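Local structure of indole-3-pyruvate decarboxylase (Azospirillum brasilense, 2NXW) at residues V203-E214 / Y332-A343; L367-D378 / V513-A521. The protein decarboxylates indole-3-pyruvate to indole-3-acetaldehyde with thiamine diphosphate and a metal ion, a step of auxin biosynthesis, and also acts as a phenylpyruvate decarboxylase. One frame throughout, in Å; residues are numbered along the deposited sequence.

Interaction 1 (V203-E214 / Y332-A343); sequences VDRDALAACADE and YADIPLAGLVDA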
loop_
_atom_site.group_PDB
_atom_site.type_symbol
_atom_site.label_atom_id
_atom_site.label_comp_id
_atom_site.label_asym_id
_atom_site.label_seq_id
_atom_site.Cartn_x
_atom_site.Cartn_y
_atom_site.Cartn_z
ATOM N N VAL A 203 -25.948 3.543 -17.468
ATOM C CA VAL A 203 -26.245 4.911 -17.887
ATOM C C VAL A 203 -27.429 5.382 -17.057
ATOM O O VAL A 203 -28.517 4.810 -17.137
ATOM C CB VAL A 203 -26.624 5.002 -19.377
ATOM C CG1 VAL A 203 -27.002 6.440 -19.727
ATOM C CG2 VAL A 203 -25.462 4.535 -20.241
ATOM N N ASP A 204 -27.208 6.411 -16.248
ATOM C CA ASP A 204 -28.257 6.953 -15.394
ATOM C C ASP A 204 -28.965 8.105 -16.101
ATOM O O ASP A 204 -28.483 9.240 -16.085
ATOM C CB ASP A 204 -27.654 7.451 -14.086
ATOM C CG ASP A 204 -28.707 7.808 -13.065
ATOM O OD1 ASP A 204 -29.827 8.177 -13.478
ATOM O OD2 ASP A 204 -28.409 7.728 -11.857
ATOM N N ARG A 205 -30.109 7.810 -16.713
ATOM C CA ARG A 205 -30.878 8.815 -17.442
ATOM C C ARG A 205 -31.357 9.972 -16.570
ATOM O O ARG A 205 -31.451 11.107 -17.042
ATOM C CB ARG A 205 -32.078 8.164 -18.133
ATOM C CG ARG A 205 -31.698 7.140 -19.194
ATOM C CD ARG A 205 -30.862 7.765 -20.301
ATOM N N ASP A 206 -31.663 9.692 -15.307
ATOM C CA ASP A 206 -32.122 10.741 -14.405
ATOM C C ASP A 206 -30.973 11.684 -14.079
ATOM O O ASP A 206 -31.137 12.905 -14.107
ATOM C CB ASP A 206 -32.683 10.146 -13.109
ATOM C CG ASP A 206 -33.990 9.404 -13.324
ATOM O OD1 ASP A 206 -34.890 9.972 -13.975
ATOM O OD2 ASP A 206 -34.120 8.258 -12.840
ATOM N N ALA A 207 -29.811 11.110 -13.775
ATOM C CA ALA A 207 -28.629 11.898 -13.449
ATOM C C ALA A 207 -28.190 12.697 -14.667
ATOM O O ALA A 207 -27.692 13.815 -14.534
ATOM C CB ALA A 207 -27.496 10.989 -12.985
ATOM N N LEU A 208 -28.371 12.114 -15.848
ATOM C CA LEU A 208 -28.011 12.778 -17.094
ATOM C C LEU A 208 -28.817 14.063 -17.262
ATOM O O LEU A 208 -28.266 15.122 -17.565
ATOM C CB LEU A 208 -28.270 11.849 -18.281
ATOM C CG LEU A 208 -28.055 12.437 -19.678
ATOM C CD1 LEU A 208 -26.626 12.962 -19.801
ATOM C CD2 LEU A 208 -28.329 11.369 -20.728
ATOM N N ALA A 209 -30.126 13.966 -17.054
ATOM C CA ALA A 209 -31.006 15.122 -17.184
ATOM C C ALA A 209 -30.681 16.208 -16.160
ATOM O O ALA A 209 -30.580 17.390 -16.502
ATOM C CB ALA A 209 -32.462 14.680 -17.034
ATOM N N ALA A 210 -30.517 15.806 -14.904
ATOM C CA ALA A 210 -30.200 16.739 -13.837
ATOM C C ALA A 210 -28.850 17.401 -14.099
ATOM O O ALA A 210 -28.696 18.612 -13.940
ATOM C CB ALA A 210 -30.174 16.012 -12.497
ATOM N N CYS A 211 -27.876 16.596 -14.513
ATOM C CA CYS A 211 -26.541 17.100 -14.802
ATOM C C CYS A 211 -26.575 18.136 -15.927
ATOM O O CYS A 211 -26.005 19.218 -15.804
ATOM C CB CYS A 211 -25.633 15.932 -15.189
ATOM S SG CYS A 211 -23.938 16.411 -15.558
ATOM N N ALA A 212 -27.237 17.798 -17.027
ATOM C CA ALA A 212 -27.337 18.721 -18.151
ATOM C C ALA A 212 -27.925 20.065 -17.718
ATOM O O ALA A 212 -27.437 21.124 -18.116
ATOM C CB ALA A 212 -28.188 18.107 -19.264
ATOM N N ASP A 213 -28.984 20.029 -16.908
ATOM C CA ASP A 213 -29.597 21.269 -16.447
ATOM C C ASP A 213 -28.626 22.076 -15.599
ATOM O O ASP A 213 -28.515 23.293 -15.761
ATOM C CB ASP A 213 -30.855 20.995 -15.615
ATOM C CG ASP A 213 -32.026 20.515 -16.451
ATOM O OD1 ASP A 213 -32.022 20.707 -17.686
ATOM O OD2 ASP A 213 -32.976 19.955 -15.856
ATOM N N GLU A 214 -27.915 21.397 -14.700
ATOM C CA GLU A 214 -26.976 22.081 -13.821
ATOM C C GLU A 214 -25.808 22.684 -14.589
ATOM O O GLU A 214 -25.368 23.793 -14.296
ATOM C CB GLU A 214 -26.441 21.133 -12.750
ATOM C CG GLU A 214 -25.798 21.874 -11.595
ATOM C CD GLU A 214 -25.163 20.953 -10.572
ATOM O OE1 GLU A 214 -25.582 19.777 -10.473
ATOM O OE2 GLU A 214 -24.251 21.419 -9.857
ATOM N N TYR A 332 -21.703 13.163 -10.706
ATOM C CA TYR A 332 -22.757 12.381 -11.331
ATOM C C TYR A 332 -22.068 11.178 -11.967
ATOM O O TYR A 332 -21.152 11.338 -12.775
ATOM C CB TYR A 332 -23.443 13.192 -12.430
ATOM C CG TYR A 332 -24.311 14.326 -11.948
ATOM C CD1 TYR A 332 -25.624 14.100 -11.540
ATOM C CD2 TYR A 332 -23.836 15.636 -11.938
ATOM C CE1 TYR A 332 -26.445 15.155 -11.142
ATOM C CE2 TYR A 332 -24.645 16.695 -11.541
ATOM C CZ TYR A 332 -25.947 16.447 -11.148
ATOM O OH TYR A 332 -26.752 17.497 -10.771
ATOM N N ALA A 333 -22.501 9.978 -11.604
ATOM C CA ALA A 333 -21.913 8.766 -12.148
ATOM C C ALA A 333 -22.748 8.219 -13.299
ATOM O O ALA A 333 -23.909 8.587 -13.469
ATOM C CB ALA A 333 -21.775 7.711 -11.042
ATOM N N ASP A 334 -22.144 7.340 -14.091
ATOM C CA ASP A 334 -22.804 6.716 -15.228
ATOM C C ASP A 334 -23.345 7.708 -16.251
ATOM O O ASP A 334 -24.506 7.646 -16.657
ATOM C CB ASP A 334 -23.928 5.794 -14.740
ATOM C CG ASP A 334 -23.441 4.781 -13.723
ATOM O OD1 ASP A 334 -22.277 4.346 -13.836
ATOM O OD2 ASP A 334 -24.220 4.416 -12.818
ATOM N N ILE A 335 -22.482 8.625 -16.670
ATOM C CA ILE A 335 -22.845 9.620 -17.662
ATOM C C ILE A 335 -21.851 9.574 -18.813
ATOM O O ILE A 335 -20.750 10.117 -18.712
ATOM C CB ILE A 335 -22.845 11.042 -17.067
ATOM C CG1 ILE A 335 -23.934 11.144 -15.993
ATOM C CG2 ILE A 335 -23.046 12.077 -18.177
ATOM C CD1 ILE A 335 -24.187 12.542 -15.488
ATOM N N PRO A 336 -22.212 8.895 -19.910
ATOM C CA PRO A 336 -21.316 8.810 -21.066
ATOM C C PRO A 336 -21.218 10.197 -21.683
ATOM O O PRO A 336 -22.193 10.940 -21.697
ATOM C CB PRO A 336 -22.015 7.803 -21.976
ATOM C CG PRO A 336 -23.472 7.977 -21.629
ATOM C CD PRO A 336 -23.452 8.129 -20.135
ATOM N N LEU A 337 -20.038 10.557 -22.169
ATOM C CA LEU A 337 -19.844 11.871 -22.762
ATOM C C LEU A 337 -20.812 12.135 -23.919
ATOM O O LEU A 337 -21.367 13.226 -24.023
ATOM C CB LEU A 337 -18.399 12.022 -23.241
ATOM C CG LEU A 337 -17.974 13.460 -23.556
ATOM C CD1 LEU A 337 -18.009 14.290 -22.283
ATOM C CD2 LEU A 337 -16.576 13.478 -24.152
ATOM N N ALA A 338 -21.016 11.144 -24.781
ATOM C CA ALA A 338 -21.922 11.316 -25.905
ATOM C C ALA A 338 -23.331 11.633 -25.413
ATOM O O ALA A 338 -24.042 12.430 -26.027
ATOM C CB ALA A 338 -21.936 10.062 -26.771
ATOM N N GLY A 339 -23.717 11.014 -24.297
ATOM C CA GLY A 339 -25.041 11.241 -23.737
ATOM C C GLY A 339 -25.199 12.632 -23.158
ATOM O O GLY A 339 -26.255 13.262 -23.299
ATOM N N LEU A 340 -24.155 13.121 -22.494
ATOM C CA LEU A 340 -24.186 14.457 -21.914
ATOM C C LEU A 340 -24.309 15.486 -23.036
ATOM O O LEU A 340 -25.081 16.438 -22.936
ATOM C CB LEU A 340 -22.904 14.720 -21.120
ATOM C CG LEU A 340 -22.739 16.148 -20.613
ATOM C CD1 LEU A 340 -23.810 16.447 -19.567
ATOM C CD2 LEU A 340 -21.341 16.327 -20.027
ATOM N N VAL A 341 -23.542 15.291 -24.104
ATOM C CA VAL A 341 -23.589 16.214 -25.234
ATOM C C VAL A 341 -24.988 16.238 -25.854
ATOM O O VAL A 341 -25.523 17.309 -26.140
ATOM C CB VAL A 341 -22.534 15.834 -26.306
ATOM C CG1 VAL A 341 -22.719 16.677 -27.560
ATOM C CG2 VAL A 341 -21.132 16.060 -25.741
ATOM N N ASP A 342 -25.580 15.065 -26.060
ATOM C CA ASP A 342 -26.924 15.020 -26.628
ATOM C C ASP A 342 -27.940 15.698 -25.713
ATOM O O ASP A 342 -28.839 16.395 -26.193
ATOM C CB ASP A 342 -27.362 13.580 -26.885
ATOM C CG ASP A 342 -26.744 12.991 -28.138
ATOM O OD1 ASP A 342 -26.297 13.760 -29.019
ATOM O OD2 ASP A 342 -26.724 11.750 -28.253
ATOM N N ALA A 343 -27.799 15.499 -24.403
ATOM C CA ALA A 343 -28.715 16.100 -23.436
ATOM C C ALA A 343 -28.602 17.622 -23.429
ATOM O O ALA A 343 -29.595 18.334 -23.255
ATOM C CB ALA A 343 -28.444 15.548 -22.044
HETATM O O HOH W 1 -25.738 8.055 -11.465
#

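Interaction 2 (L367-D378 / V513-A521); sequences LQADGEPIAPMD and VRTRAELKA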
loop_
_atom_site.group_PDB
_atom_site.type_symbol
_atom_site.label_atom_id
_atom_site.label_comp_id
_atom_site.label_asym_id
_atom_site.label_seq_id
_atom_site.Cartn_x
_atom_site.Cartn_y
_atom_site.Cartn_z
ATOM N N LEU A 367 11.915 30.701 -44.008
ATOM C CA LEU A 367 13.219 30.158 -43.664
ATOM C C LEU A 367 14.297 30.901 -44.449
ATOM O O LEU A 367 14.174 31.081 -45.663
ATOM C CB LEU A 367 13.294 28.670 -44.026
ATOM C CG LEU A 367 14.696 28.058 -44.005
ATOM C CD1 LEU A 367 15.171 27.890 -42.564
ATOM C CD2 LEU A 367 14.674 26.706 -44.708
ATOM N N GLN A 368 15.346 31.338 -43.759
ATOM C CA GLN A 368 16.451 32.013 -44.428
ATOM C C GLN A 368 17.433 30.900 -44.810
ATOM O O GLN A 368 18.249 30.463 -43.998
ATOM C CB GLN A 368 17.100 33.018 -43.474
ATOM C CG GLN A 368 16.112 34.057 -42.977
ATOM C CD GLN A 368 15.574 34.927 -44.097
ATOM O OE1 GLN A 368 16.311 35.724 -44.681
ATOM N NE2 GLN A 368 14.284 34.780 -44.407
ATOM N N ALA A 369 17.336 30.429 -46.048
ATOM C CA ALA A 369 18.187 29.337 -46.518
ATOM C C ALA A 369 19.611 29.778 -46.810
ATOM O O ALA A 369 20.009 29.896 -47.970
ATOM C CB ALA A 369 17.562 28.701 -47.762
ATOM N N ASP A 370 20.383 29.992 -45.751
ATOM C CA ASP A 370 21.758 30.462 -45.878
ATOM C C ASP A 370 22.779 29.596 -45.149
ATOM O O ASP A 370 22.498 28.457 -44.776
ATOM C CB ASP A 370 21.850 31.898 -45.360
ATOM C CG ASP A 370 21.364 32.024 -43.935
ATOM O OD1 ASP A 370 21.474 31.020 -43.193
ATOM O OD2 ASP A 370 20.885 33.118 -43.556
ATOM N N GLY A 371 23.968 30.147 -44.925
ATOM C CA GLY A 371 25.021 29.398 -44.268
ATOM C C GLY A 371 25.027 29.362 -42.749
ATOM O O GLY A 371 25.964 28.835 -42.155
ATOM N N GLU A 372 23.993 29.908 -42.115
ATOM C CA GLU A 372 23.925 29.905 -40.658
ATOM C C GLU A 372 23.530 28.537 -40.112
ATOM O O GLU A 372 22.915 27.729 -40.818
ATOM C CB GLU A 372 22.893 30.924 -40.169
ATOM C CG GLU A 372 23.244 32.380 -40.432
ATOM C CD GLU A 372 24.544 32.803 -39.769
ATOM O OE1 GLU A 372 24.835 32.341 -38.643
ATOM O OE2 GLU A 372 25.264 33.619 -40.377
ATOM N N PRO A 373 23.887 28.250 -38.851
ATOM C CA PRO A 373 23.529 26.963 -38.257
ATOM C C PRO A 373 22.011 26.864 -38.104
ATOM O O PRO A 373 21.287 27.852 -38.222
ATOM C CB PRO A 373 24.269 26.970 -36.917
ATOM C CG PRO A 373 24.453 28.435 -36.619
ATOM C CD PRO A 373 24.794 29.004 -37.968
ATOM N N ILE A 374 21.539 25.654 -37.846
ATOM C CA ILE A 374 20.115 25.398 -37.706
ATOM C C ILE A 374 19.618 25.514 -36.272
ATOM O O ILE A 374 20.260 25.023 -35.343
ATOM C CB ILE A 374 19.807 23.981 -38.211
ATOM C CG1 ILE A 374 20.188 23.868 -39.685
ATOM C CG2 ILE A 374 18.324 23.636 -38.014
ATOM C CD1 ILE A 374 20.397 22.421 -40.118
ATOM N N ALA A 375 18.467 26.158 -36.110
ATOM C CA ALA A 375 17.821 26.276 -34.812
ATOM C C ALA A 375 16.471 25.570 -34.972
ATOM O O ALA A 375 15.978 25.419 -36.089
ATOM C CB ALA A 375 17.612 27.744 -34.440
ATOM N N PRO A 376 15.865 25.118 -33.867
ATOM C CA PRO A 376 14.570 24.442 -33.987
ATOM C C PRO A 376 13.529 25.252 -34.776
ATOM O O PRO A 376 12.768 24.692 -35.569
ATOM C CB PRO A 376 14.159 24.234 -32.532
ATOM C CG PRO A 376 15.475 23.973 -31.861
ATOM C CD PRO A 376 16.381 25.027 -32.484
ATOM N N MET A 377 13.480 26.568 -34.581
ATOM C CA MET A 377 12.492 27.355 -35.311
ATOM C C MET A 377 12.718 27.348 -36.823
ATOM O O MET A 377 11.777 27.560 -37.593
ATOM C CB MET A 377 12.438 28.795 -34.792
ATOM C CG MET A 377 11.932 28.911 -33.355
ATOM S SD MET A 377 10.412 27.992 -32.999
ATOM C CE MET A 377 9.188 29.022 -33.786
ATOM N N ASP A 378 13.956 27.114 -37.248
ATOM C CA ASP A 378 14.247 27.051 -38.674
ATOM C C ASP A 378 13.617 25.787 -39.244
ATOM O O ASP A 378 13.162 25.773 -40.392
ATOM C CB ASP A 378 15.749 27.039 -38.920
ATOM C CG ASP A 378 16.407 28.330 -38.486
ATOM O OD1 ASP A 378 15.886 29.401 -38.858
ATOM O OD2 ASP A 378 17.437 28.265 -37.784
ATOM N N VAL A 513 22.647 17.527 -42.066
ATOM C CA VAL A 513 22.651 18.914 -42.505
ATOM C C VAL A 513 23.074 19.823 -41.353
ATOM O O VAL A 513 22.694 19.597 -40.199
ATOM C CB VAL A 513 21.251 19.354 -43.058
ATOM C CG1 VAL A 513 20.920 18.551 -44.318
ATOM C CG2 VAL A 513 20.158 19.152 -42.014
ATOM N N ARG A 514 23.892 20.826 -41.674
ATOM C CA ARG A 514 24.387 21.779 -40.678
ATOM C C ARG A 514 23.946 23.223 -40.899
ATOM O O ARG A 514 23.912 24.011 -39.948
ATOM C CB ARG A 514 25.912 21.737 -40.624
ATOM C CG ARG A 514 26.470 20.455 -40.037
ATOM C CD ARG A 514 27.991 20.542 -39.849
ATOM N NE ARG A 514 28.507 19.360 -39.173
ATOM C CZ ARG A 514 28.415 19.152 -37.863
ATOM N NH1 ARG A 514 27.832 20.059 -37.087
ATOM N NH2 ARG A 514 28.899 18.037 -37.337
ATOM N N THR A 515 23.640 23.591 -42.141
ATOM C CA THR A 515 23.206 24.956 -42.419
ATOM C C THR A 515 21.746 25.029 -42.820
ATOM O O THR A 515 21.128 24.021 -43.205
ATOM C CB THR A 515 24.026 25.597 -43.546
ATOM O OG1 THR A 515 23.747 24.921 -44.779
ATOM C CG2 THR A 515 25.508 25.497 -43.251
ATOM N N ARG A 516 21.179 26.226 -42.727
ATOM C CA ARG A 516 19.796 26.411 -43.093
ATOM C C ARG A 516 19.561 26.099 -44.569
ATOM O O ARG A 516 18.518 25.562 -44.930
ATOM C CB ARG A 516 19.354 27.826 -42.733
ATOM C CG ARG A 516 19.385 28.050 -41.226
ATOM C CD ARG A 516 18.638 29.285 -40.772
ATOM N NE ARG A 516 19.306 30.533 -41.132
ATOM C CZ ARG A 516 19.075 31.692 -40.524
ATOM N NH1 ARG A 516 18.203 31.753 -39.522
ATOM N NH2 ARG A 516 19.699 32.793 -40.931
ATOM N N ALA A 517 20.536 26.415 -45.418
ATOM C CA ALA A 517 20.398 26.122 -46.842
ATOM C C ALA A 517 20.372 24.604 -47.048
ATOM O O ALA A 517 19.571 24.097 -47.833
ATOM C CB ALA A 517 21.549 26.748 -47.629
ATOM N N GLU A 518 21.224 23.879 -46.329
ATOM C CA GLU A 518 21.252 22.422 -46.456
ATOM C C GLU A 518 19.940 21.827 -45.959
ATOM O O GLU A 518 19.425 20.869 -46.533
ATOM C CB GLU A 518 22.429 21.845 -45.674
ATOM C CG GLU A 518 23.774 22.198 -46.290
ATOM C CD GLU A 518 24.947 21.838 -45.404
ATOM O OE1 GLU A 518 24.749 21.555 -44.198
ATOM O OE2 GLU A 518 26.087 21.852 -45.908
ATOM N N LEU A 519 19.395 22.390 -44.889
ATOM C CA LEU A 519 18.127 21.905 -44.366
ATOM C C LEU A 519 17.013 22.070 -45.400
ATOM O O LEU A 519 16.214 21.152 -45.623
ATOM C CB LEU A 519 17.756 22.676 -43.092
ATOM C CG LEU A 519 16.326 22.531 -42.560
ATOM C CD1 LEU A 519 16.088 21.119 -42.043
ATOM C CD2 LEU A 519 16.114 23.550 -41.439
ATOM N N LYS A 520 16.949 23.235 -46.040
ATOM C CA LYS A 520 15.899 23.483 -47.024
ATOM C C LYS A 520 16.002 22.477 -48.165
ATOM O O LYS A 520 14.989 21.894 -48.578
ATOM C CB LYS A 520 16.009 24.917 -47.565
ATOM C CG LYS A 520 14.728 25.479 -48.178
ATOM C CD LYS A 520 14.580 25.093 -49.629
ATOM C CE LYS A 520 13.367 25.770 -50.259
ATOM N NZ LYS A 520 13.197 25.363 -51.682
ATOM N N ALA A 521 17.212 22.267 -48.667
ATOM C CA ALA A 521 17.428 21.323 -49.766
ATOM C C ALA A 521 17.086 19.893 -49.367
ATOM O O ALA A 521 16.437 19.165 -50.123
ATOM C CB ALA A 521 18.881 21.395 -50.250
HETATM O O HOH W 2 23.590 23.710 -37.343
#

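Interaction 1 (V203-E214 / Y332-A343)
Tyr332 lays its ring along helix 205-214, where Cys211 CB sits over the middle of one face in a CH-pi contact, 3.7 Å from the ring centroid and 10° off the normal. Cys211 SG meets the same ring obliquely, 3.7 Å from Tyr332 CD2; its chi1 of -179°, anti to the backbone N, turns the sulfur to the CD2 side while CB stays over the centre. A long aromatic suits this place, since its far end still reaches a polar partner: Tyr332 OH donates to Glu214 OE1 at 2.6 Å, the oxygen lying at the ring edge, in plane, and met nearly along its C-O axis. This bond tethers the far end of the ring, and Cys211 CB limits how it can turn. The setting is the central domain of a thiamine diphosphate decarboxylase: Tyr332 lies in strand 330-333, at the edge of the mixed sheet within this chain, and helix 205-214 packs beside helix 337-343, their axes 9.4 Å apart and crossing at -55°. Leu208 reaches the face of helix 337-343 formed by Gly339, Leu340 and Ala343; its CD1 lies 3.5 Å from Gly339 O. Small residues allow this approach, with Ala212 CB 3.8 Å from Ala343 CB. Asp204, the N-cap, accepts from Ala207 N through OD1, while its own N donates to Asp334 O at 3.0 Å.

Interaction 2 (L367-D378 / V513-A521)
Arg516 and Asp370 form the main ionic pair, joined side-on by two bonds: Arg516 NE donates to Asp370 OD1 at 3.0 Å, in the guanidinium plane, and Arg516 NH2 to Asp370 OD2 at 2.9 Å, on its syn lone pair. Asp370 holds its carboxylate between its own N and carbonyl carbon (chi1 56°), which lets OD1 close an Asx turn with Glu372 N; Glu372 N and Arg516 NE reach OD1 from opposite faces of its plane. These two bonds, together with the one to OD2, restrain the carboxylate's rotation. Asp378 completes the network through a weak bond from Arg516 NH1 to OD1, 3.4 Å long, its carboxylate turned 83° from the guanidinium. Arginine suits the site because its flat head can also be sandwiched by aliphatic carbon: Gln368 CB lies over one face and Glu372 CB over the other. Backbone bonds join the loop to the helix start, where the first turn leaves N-H groups without helical acceptors: Ala517 N donates to Asp370 O at 2.9 Å and Arg516 N to Glu372 O at 3.0 Å. Thr515 and Glu518 form a capping box at this N-terminus, in the C-terminal cofactor-binding domain, where helix 516-528 follows strand 509-513, outermost in its parallel sheet within this chain. Ile374 N and Arg514 O share a water. Apolar contacts lie on two flanks. Ile374 CD1 reaches Val513 CG2 at 3.8 Å and Leu519 CB, a buried patch that Ile379 extends; isoleucine suits it, its CG1 arm long enough to carry CD1 to both. On the other flank, Leu367 CD2 packs on Lys520 CB at 3.6 Å, leaving the lysine's ammonium to pair with Asp524.

Interactions 1 and 2 lie on opposite sides of the chain's centre, about 32 Å apart at their nearest atoms, and share no element. Each has 16 touching residues, but interaction 1 has 5 buried and 3 exposed, interaction 2 only 4 buried and 7 exposed, so the second is more superficial. Each includes the end of a sheet-edge strand. In 203-214/332-343, apolar packing sets one helix against that strand end, a loop and a second helix, with polar bonds at its margins; in 367-378/513-521, a loop is held to a helix start mainly by an arginine network and backbone bonds. Interaction 1 is far from the annotated sites; Ile374 of interaction 2 lies about 12 Å, side chain to ligand, from thiamine diphosphate.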